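Local coordinates for protein translation initiation factor eIF2B subunit beta (PDB 5B04) that serves as a component of the eIF2B complex, which catalyses the exchange of GDP for GTP on the gamma subunit of translation initiation factor eIF2, at residues C[270-284]-C[302-316]. Numbering follows the deposited sequence.
Sequences IFAIMSRVNKVILGT and VAQAARHHATPVVVC
Neighbouring parallel strands 279-282 and 313-316 pair in the Rossmann-like sheet, and the helices leading into them pack together. Four backbone hydrogen bonds alternate along the strands: Val280 N to Pro312 O, Val314 N to Val280 O, Leu282 N to Val314 O and Cys316 N to Leu282 O. Helix 299-308 lies over the sheet face that carries Val280 and Leu282. There Val302 CG1 meets Val280 CG1 at 3.6 Å, while its other branch, CG2, reaches Ile270 CD1. Helix 299-308 belongs to the connection in a right-handed beta-alpha-beta crossover from 279-282 to 313-316; strand 210-214 continues the sheet beyond 279-282, and strand 371-374 beyond 313-316. Just past the helix end, His309 turns its edge to the Phe271 ring face, with planes at 81° and His309 NE2 3.3 Å from Phe271 CZ. Phe271 CG is anti to its backbone nitrogen (chi1 -171°), which carries the ring out to both histidines. His308 ND1 approaches Phe271 CZ obliquely. Met274 CB sits over the His309 ring centre, 3.5 Å from the centroid. The bent Met274 chain then brings CE to Thr311 CG2. Replacing Phe271 with alanine would probably leave the His309 edge without its aromatic face and open a gap beside Ala305 CB.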
ATOM      1  N   ILE C 270     -11.164   9.041  -6.843  1.00 43.69           N
ATOM      2  CA  ILE C 270     -10.700   7.672  -6.609  1.00 44.54           C
ATOM      3  C   ILE C 270      -9.290   7.600  -6.021  1.00 52.81           C
ATOM      4  O   ILE C 270      -9.066   6.923  -5.018  1.00 64.49           O
ATOM      5  CB  ILE C 270     -10.738   6.847  -7.911  1.00 43.78           C
ATOM      6  CG1 ILE C 270     -12.185   6.575  -8.320  1.00 45.54           C
ATOM      7  CG2 ILE C 270      -9.993   5.532  -7.737  1.00 52.87           C
ATOM      8  CD1 ILE C 270     -12.321   5.854  -9.638  1.00 53.88           C
ATOM      9  N   PHE C 271      -8.347   8.304  -6.639  1.00 49.61           N
ATOM     10  CA  PHE C 271      -6.964   8.300  -6.171  1.00 49.61           C
ATOM     11  C   PHE C 271      -6.846   8.922  -4.782  1.00 58.18           C
ATOM     12  O   PHE C 271      -6.085   8.443  -3.941  1.00 60.08           O
ATOM     13  CB  PHE C 271      -6.062   9.049  -7.157  1.00 49.65           C
ATOM     14  CG  PHE C 271      -4.590   8.920  -6.862  1.00 51.91           C
ATOM     15  CD1 PHE C 271      -3.975   9.747  -5.932  1.00 41.93           C
ATOM     16  CD2 PHE C 271      -3.818   7.980  -7.525  1.00 51.79           C
ATOM     17  CE1 PHE C 271      -2.624   9.632  -5.666  1.00 38.17           C
ATOM     18  CE2 PHE C 271      -2.466   7.862  -7.263  1.00 49.46           C
ATOM     19  CZ  PHE C 271      -1.869   8.689  -6.332  1.00 42.56           C
ATOM     20  N   ALA C 272      -7.606   9.988  -4.553  1.00 54.68           N
ATOM     21  CA  ALA C 272      -7.498  10.772  -3.326  1.00 42.25           C
ATOM     22  C   ALA C 272      -7.815   9.969  -2.066  1.00 52.03           C
ATOM     23  O   ALA C 272      -7.258  10.232  -1.001  1.00 74.60           O
ATOM     24  CB  ALA C 272      -8.409  11.989  -3.408  1.00 64.25           C
ATOM     25  N   ILE C 273      -8.705   8.990  -2.189  1.00 48.03           N
ATOM     26  CA  ILE C 273      -9.164   8.237  -1.025  1.00 45.49           C
ATOM     27  C   ILE C 273      -8.561   6.836  -0.949  1.00 49.33           C
ATOM     28  O   ILE C 273      -8.851   6.081  -0.023  1.00 50.94           O
ATOM     29  CB  ILE C 273     -10.704   8.124  -1.011  1.00 40.88           C
ATOM     30  CG1 ILE C 273     -11.232   7.702  -2.385  1.00 48.24           C
ATOM     31  CG2 ILE C 273     -11.325   9.451  -0.614  1.00 52.25           C
ATOM     32  CD1 ILE C 273     -11.421   6.207  -2.556  1.00 57.14           C
ATOM     33  N   MET C 274      -7.716   6.501  -1.919  1.00 44.45           N
ATOM     34  CA  MET C 274      -7.138   5.163  -2.015  1.00 45.22           C
ATOM     35  C   MET C 274      -6.266   4.811  -0.812  1.00 51.15           C
ATOM     36  O   MET C 274      -6.114   3.639  -0.467  1.00 60.90           O
ATOM     37  CB  MET C 274      -6.316   5.039  -3.299  1.00 46.02           C
ATOM     38  CG  MET C 274      -6.121   3.613  -3.776  1.00 56.18           C
ATOM     39  SD  MET C 274      -7.636   2.919  -4.460  1.00 70.66           S
ATOM     40  CE  MET C 274      -7.816   1.468  -3.438  1.00 45.00           C
ATOM     41  N   SER C 275      -5.701   5.831  -0.174  1.00 58.93           N
ATOM     42  CA  SER C 275      -4.765   5.633   0.929  1.00 61.58           C
ATOM     43  C   SER C 275      -5.426   5.035   2.170  1.00 60.68           C
ATOM     44  O   SER C 275      -4.751   4.452   3.018  1.00 62.94           O
ATOM     45  CB  SER C 275      -4.092   6.958   1.293  1.00 65.64           C
ATOM     46  OG  SER C 275      -5.046   7.920   1.710  1.00 69.48           O
ATOM     47  N   ARG C 276      -6.743   5.181   2.275  1.00 58.46           N
ATOM     48  CA  ARG C 276      -7.475   4.657   3.423  1.00 54.24           C
ATOM     49  C   ARG C 276      -8.376   3.491   3.023  1.00 40.97           C
ATOM     50  O   ARG C 276      -9.303   3.137   3.749  1.00 50.65           O
ATOM     51  CB  ARG C 276      -8.307   5.762   4.080  1.00 63.29           C
ATOM     52  CG  ARG C 276      -7.531   7.040   4.361  1.00 77.49           C
ATOM     53  CD  ARG C 276      -6.501   6.859   5.465  1.00 80.18           C
ATOM     54  NE  ARG C 276      -6.986   7.349   6.754  1.00 95.71           N
ATOM     55  CZ  ARG C 276      -7.410   6.569   7.743  1.00 87.34           C
ATOM     56  NH1 ARG C 276      -7.406   5.251   7.599  1.00 80.70           N
ATOM     57  NH2 ARG C 276      -7.832   7.106   8.879  1.00 78.46           N
ATOM     58  N   VAL C 277      -8.099   2.902   1.865  1.00 41.37           N
ATOM     59  CA  VAL C 277      -8.879   1.768   1.379  1.00 48.06           C
ATOM     60  C   VAL C 277      -8.128   0.457   1.581  1.00 47.49           C
ATOM     61  O   VAL C 277      -6.962   0.335   1.204  1.00 43.26           O
ATOM     62  CB  VAL C 277      -9.234   1.916  -0.114  1.00 43.62           C
ATOM     63  CG1 VAL C 277      -9.965   0.677  -0.610  1.00 50.06           C
ATOM     64  CG2 VAL C 277     -10.077   3.158  -0.343  1.00 41.06           C
ATOM     65  N   ASN C 278      -8.806  -0.520   2.177  1.00 47.68           N
ATOM     66  CA  ASN C 278      -8.216  -1.832   2.412  1.00 45.20           C
ATOM     67  C   ASN C 278      -8.265  -2.722   1.177  1.00 43.18           C
ATOM     68  O   ASN C 278      -7.270  -3.352   0.814  1.00 51.51           O
ATOM     69  CB  ASN C 278      -8.924  -2.533   3.573  1.00 59.11           C
ATOM     70  CG  ASN C 278      -8.712  -1.829   4.897  1.00 67.67           C
ATOM     71  OD1 ASN C 278      -9.647  -1.279   5.477  1.00 59.22           O
ATOM     72  ND2 ASN C 278      -7.477  -1.847   5.385  1.00 70.70           N
ATOM     73  N   LYS C 279      -9.428  -2.776   0.536  1.00 55.71           N
ATOM     74  CA  LYS C 279      -9.640  -3.681  -0.587  1.00 48.47           C
ATOM     75  C   LYS C 279     -10.460  -3.047  -1.704  1.00 52.73           C
ATOM     76  O   LYS C 279     -11.374  -2.262  -1.451  1.00 57.34           O
ATOM     77  CB  LYS C 279     -10.338  -4.960  -0.113  1.00 54.16           C
ATOM     78  CG  LYS C 279      -9.487  -5.854   0.772  1.00 80.86           C
ATOM     79  CD  LYS C 279     -10.338  -6.885   1.496  1.00 64.64           C
ATOM     80  CE  LYS C 279      -9.473  -7.856   2.281  1.00 88.71           C
ATOM     81  NZ  LYS C 279      -8.471  -7.151   3.128  1.00 84.02           N
ATOM     82  N   VAL C 280     -10.123  -3.398  -2.940  1.00 48.54           N
ATOM     83  CA  VAL C 280     -10.934  -3.031  -4.093  1.00 49.11           C
ATOM     84  C   VAL C 280     -11.749  -4.237  -4.542  1.00 49.14           C
ATOM     85  O   VAL C 280     -11.198  -5.308  -4.800  1.00 61.83           O
ATOM     86  CB  VAL C 280     -10.074  -2.521  -5.268  1.00 56.09           C
ATOM     87  CG1 VAL C 280     -10.799  -2.711  -6.592  1.00 54.45           C
ATOM     88  CG2 VAL C 280      -9.710  -1.064  -5.063  1.00 39.65           C
ATOM     89  N   ILE C 281     -13.063  -4.065  -4.619  1.00 47.19           N
ATOM     90  CA  ILE C 281     -13.939  -5.133  -5.083  1.00 52.63           C
ATOM     91  C   ILE C 281     -14.687  -4.695  -6.336  1.00 52.79           C
ATOM     92  O   ILE C 281     -15.540  -3.807  -6.288  1.00 40.64           O
ATOM     93  CB  ILE C 281     -14.941  -5.556  -3.998  1.00 47.39           C
ATOM     94  CG1 ILE C 281     -14.196  -6.157  -2.804  1.00 57.22           C
ATOM     95  CG2 ILE C 281     -15.938  -6.557  -4.556  1.00 56.83           C
ATOM     96  CD1 ILE C 281     -15.105  -6.657  -1.703  1.00 56.12           C
ATOM     97  N   LEU C 282     -14.356  -5.321  -7.459  1.00 39.37           N
ATOM     98  CA  LEU C 282     -14.930  -4.940  -8.741  1.00 42.88           C
ATOM     99  C   LEU C 282     -15.745  -6.059  -9.371  1.00 56.22           C
ATOM    100  O   LEU C 282     -15.431  -7.239  -9.218  1.00 46.83           O
ATOM    101  CB  LEU C 282     -13.829  -4.516  -9.714  1.00 44.09           C
ATOM    102  CG  LEU C 282     -13.077  -3.219  -9.423  1.00 42.69           C
ATOM    103  CD1 LEU C 282     -12.123  -2.902 -10.562  1.00 44.77           C
ATOM    104  CD2 LEU C 282     -14.051  -2.074  -9.199  1.00 56.72           C
ATOM    105  N   GLY C 283     -16.797  -5.673 -10.080  1.00 44.31           N
ATOM    106  CA  GLY C 283     -17.502  -6.593 -10.947  1.00 41.35           C
ATOM    107  C   GLY C 283     -16.862  -6.497 -12.316  1.00 53.11           C
ATOM    108  O   GLY C 283     -16.036  -5.616 -12.556  1.00 40.97           O
ATOM    109  N   THR C 284     -17.227  -7.401 -13.216  1.00 71.54           N
ATOM    110  CA  THR C 284     -16.684  -7.367 -14.564  1.00 62.39           C
ATOM    111  C   THR C 284     -17.742  -7.764 -15.583  1.00 74.14           C
ATOM    112  O   THR C 284     -18.701  -8.463 -15.258  1.00 79.84           O
ATOM    113  CB  THR C 284     -15.457  -8.291 -14.705  1.00 58.76           C
ATOM    114  OG1 THR C 284     -14.871  -8.121 -16.001  1.00 73.45           O
ATOM    115  CG2 THR C 284     -15.855  -9.745 -14.519  1.00 36.08           C
ATOM    116  N   VAL C 302      -9.422   2.851 -11.042  1.00 54.47           N
ATOM    117  CA  VAL C 302      -9.393   2.131  -9.775  1.00 56.73           C
ATOM    118  C   VAL C 302      -8.202   1.181  -9.692  1.00 46.91           C
ATOM    119  O   VAL C 302      -7.440   1.216  -8.729  1.00 50.93           O
ATOM    120  CB  VAL C 302     -10.688   1.326  -9.558  1.00 57.11           C
ATOM    121  CG1 VAL C 302     -10.564   0.444  -8.331  1.00 47.74           C
ATOM    122  CG2 VAL C 302     -11.878   2.260  -9.430  1.00 53.90           C
ATOM    123  N   ALA C 303      -8.047   0.342 -10.712  1.00 46.36           N
ATOM    124  CA  ALA C 303      -6.991  -0.666 -10.732  1.00 36.91           C
ATOM    125  C   ALA C 303      -5.598  -0.045 -10.670  1.00 46.99           C
ATOM    126  O   ALA C 303      -4.734  -0.522  -9.934  1.00 57.55           O
ATOM    127  CB  ALA C 303      -7.123  -1.537 -11.971  1.00 33.23           C
ATOM    128  N   GLN C 304      -5.381   1.015 -11.442  1.00 44.36           N
ATOM    129  CA  GLN C 304      -4.085   1.686 -11.458  1.00 46.76           C
ATOM    130  C   GLN C 304      -3.798   2.353 -10.120  1.00 47.62           C
ATOM    131  O   GLN C 304      -2.699   2.226  -9.577  1.00 48.28           O
ATOM    132  CB  GLN C 304      -4.020   2.721 -12.585  1.00 47.04           C
ATOM    133  CG  GLN C 304      -3.961   2.124 -13.984  1.00 60.11           C
ATOM    134  CD  GLN C 304      -2.704   1.309 -14.224  1.00 57.92           C
ATOM    135  OE1 GLN C 304      -1.676   1.523 -13.580  1.00 69.40           O
ATOM    136  NE2 GLN C 304      -2.781   0.367 -15.158  1.00 74.69           N
ATOM    137  N   ALA C 305      -4.790   3.060  -9.589  1.00 39.87           N
ATOM    138  CA  ALA C 305      -4.649   3.730  -8.303  1.00 32.10           C
ATOM    139  C   ALA C 305      -4.464   2.720  -7.175  1.00 41.52           C
ATOM    140  O   ALA C 305      -3.808   3.010  -6.176  1.00 54.20           O
ATOM    141  CB  ALA C 305      -5.854   4.615  -8.028  1.00 43.37           C
ATOM    142  N   ALA C 306      -5.040   1.534  -7.341  1.00 45.58           N
ATOM    143  CA  ALA C 306      -4.920   0.481  -6.340  1.00 43.00           C
ATOM    144  C   ALA C 306      -3.507  -0.093  -6.313  1.00 48.46           C
ATOM    145  O   ALA C 306      -2.947  -0.331  -5.244  1.00 54.87           O
ATOM    146  CB  ALA C 306      -5.931  -0.620  -6.603  1.00 36.73           C
ATOM    147  N   ARG C 307      -2.940  -0.315  -7.495  1.00 51.86           N
ATOM    148  CA  ARG C 307      -1.581  -0.831  -7.612  1.00 56.41           C
ATOM    149  C   ARG C 307      -0.580   0.148  -7.013  1.00 49.36           C
ATOM    150  O   ARG C 307       0.403  -0.251  -6.388  1.00 42.49           O
ATOM    151  CB  ARG C 307      -1.239  -1.106  -9.079  1.00 52.96           C
ATOM    152  CG  ARG C 307       0.165  -1.646  -9.312  1.00 53.96           C
ATOM    153  CD  ARG C 307       0.356  -3.002  -8.651  1.00 81.80           C
ATOM    154  NE  ARG C 307      -0.754  -3.907  -8.938  1.00 83.44           N
ATOM    155  CZ  ARG C 307      -0.769  -5.197  -8.619  1.00 75.06           C
ATOM    156  NH1 ARG C 307       0.272  -5.744  -8.005  1.00 70.04           N
ATOM    157  NH2 ARG C 307      -1.824  -5.943  -8.916  1.00 71.73           N
ATOM    158  N   HIS C 308      -0.850   1.435  -7.203  1.00 47.29           N
ATOM    159  CA  HIS C 308       0.033   2.495  -6.734  1.00 49.15           C
ATOM    160  C   HIS C 308       0.054   2.573  -5.211  1.00 49.98           C
ATOM    161  O   HIS C 308       1.087   2.867  -4.610  1.00 57.39           O
ATOM    162  CB  HIS C 308      -0.403   3.836  -7.325  1.00 52.42           C
ATOM    163  CG  HIS C 308       0.610   4.926  -7.167  1.00 59.84           C
ATOM    164  ND1 HIS C 308       0.481   5.932  -6.233  1.00 56.45           N
ATOM    165  CD2 HIS C 308       1.765   5.174  -7.829  1.00 51.51           C
ATOM    166  CE1 HIS C 308       1.514   6.751  -6.325  1.00 59.81           C
ATOM    167  NE2 HIS C 308       2.307   6.313  -7.287  1.00 65.81           N
ATOM    168  N   HIS C 309      -1.092   2.307  -4.595  1.00 47.34           N
ATOM    169  CA  HIS C 309      -1.214   2.365  -3.142  1.00 37.91           C
ATOM    170  C   HIS C 309      -1.066   0.982  -2.517  1.00 45.98           C
ATOM    171  O   HIS C 309      -1.318   0.805  -1.324  1.00 67.89           O
ATOM    172  CB  HIS C 309      -2.557   2.979  -2.742  1.00 34.71           C
ATOM    173  CG  HIS C 309      -2.707   4.417  -3.128  1.00 39.92           C
ATOM    174  ND1 HIS C 309      -3.057   5.398  -2.226  1.00 47.92           N
ATOM    175  CD2 HIS C 309      -2.557   5.041  -4.321  1.00 42.18           C
ATOM    176  CE1 HIS C 309      -3.116   6.563  -2.845  1.00 35.73           C
ATOM    177  NE2 HIS C 309      -2.817   6.374  -4.117  1.00 48.69           N
ATOM    178  N   ALA C 310      -0.658   0.014  -3.333  1.00 36.38           N
ATOM    179  CA  ALA C 310      -0.488  -1.374  -2.905  1.00 43.31           C
ATOM    180  C   ALA C 310      -1.763  -1.946  -2.289  1.00 41.87           C
ATOM    181  O   ALA C 310      -1.710  -2.688  -1.307  1.00 50.28           O
ATOM    182  CB  ALA C 310       0.672  -1.491  -1.924  1.00 37.74           C
ATOM    183  N   THR C 311      -2.907  -1.601  -2.872  1.00 36.72           N
ATOM    184  CA  THR C 311      -4.192  -2.102  -2.402  1.00 41.09           C
ATOM    185  C   THR C 311      -4.670  -3.265  -3.270  1.00 54.47           C
ATOM    186  O   THR C 311      -4.699  -3.156  -4.495  1.00 53.01           O
ATOM    187  CB  THR C 311      -5.260  -0.992  -2.399  1.00 48.00           C
ATOM    188  OG1 THR C 311      -4.825   0.092  -1.569  1.00 63.78           O
ATOM    189  CG2 THR C 311      -6.588  -1.524  -1.874  1.00 44.64           C
ATOM    190  N   PRO C 312      -5.038  -4.388  -2.629  1.00 53.56           N
ATOM    191  CA  PRO C 312      -5.517  -5.590  -3.322  1.00 51.04           C
ATOM    192  C   PRO C 312      -6.754  -5.343  -4.183  1.00 56.24           C
ATOM    193  O   PRO C 312      -7.668  -4.630  -3.767  1.00 55.63           O
ATOM    194  CB  PRO C 312      -5.850  -6.547  -2.173  1.00 45.85           C
ATOM    195  CG  PRO C 312      -4.998  -6.091  -1.045  1.00 44.97           C
ATOM    196  CD  PRO C 312      -4.925  -4.601  -1.176  1.00 50.95           C
ATOM    197  N   VAL C 313      -6.772  -5.935  -5.374  1.00 57.52           N
ATOM    198  CA  VAL C 313      -7.926  -5.843  -6.261  1.00 53.66           C
ATOM    199  C   VAL C 313      -8.633  -7.190  -6.353  1.00 57.85           C
ATOM    200  O   VAL C 313      -8.067  -8.168  -6.844  1.00 60.09           O
ATOM    201  CB  VAL C 313      -7.522  -5.383  -7.676  1.00 43.76           C
ATOM    202  CG1 VAL C 313      -8.695  -5.519  -8.638  1.00 48.39           C
ATOM    203  CG2 VAL C 313      -7.014  -3.953  -7.645  1.00 51.95           C
ATOM    204  N   VAL C 314      -9.871  -7.235  -5.871  1.00 52.88           N
ATOM    205  CA  VAL C 314     -10.661  -8.459  -5.905  1.00 49.34           C
ATOM    206  C   VAL C 314     -11.771  -8.341  -6.943  1.00 57.17           C
ATOM    207  O   VAL C 314     -12.375  -7.280  -7.099  1.00 57.45           O
ATOM    208  CB  VAL C 314     -11.276  -8.772  -4.530  1.00 52.11           C
ATOM    209  CG1 VAL C 314     -11.693 -10.232  -4.458  1.00 56.44           C
ATOM    210  CG2 VAL C 314     -10.286  -8.453  -3.426  1.00 48.51           C
ATOM    211  N   VAL C 315     -12.034  -9.432  -7.653  1.00 54.08           N
ATOM    212  CA  VAL C 315     -13.066  -9.438  -8.683  1.00 48.49           C
ATOM    213  C   VAL C 315     -14.099 -10.531  -8.434  1.00 50.65           C
ATOM    214  O   VAL C 315     -13.760 -11.711  -8.348  1.00 54.19           O
ATOM    215  CB  VAL C 315     -12.461  -9.627 -10.085  1.00 52.88           C
ATOM    216  CG1 VAL C 315     -13.559  -9.670 -11.137  1.00 40.97           C
ATOM    217  CG2 VAL C 315     -11.471  -8.515 -10.387  1.00 60.23           C
ATOM    218  N   CYS C 316     -15.360 -10.129  -8.316  1.00 42.54           N
ATOM    219  CA  CYS C 316     -16.454 -11.074  -8.132  1.00 49.13           C
ATOM    220  C   CYS C 316     -17.186 -11.304  -9.450  1.00 49.09           C
ATOM    221  O   CYS C 316     -17.793 -10.386 -10.000  1.00 56.50           O
ATOM    222  CB  CYS C 316     -17.429 -10.571  -7.066  1.00 51.94           C
ATOM    223  SG  CYS C 316     -16.687 -10.311  -5.440  1.00 54.88           S
TER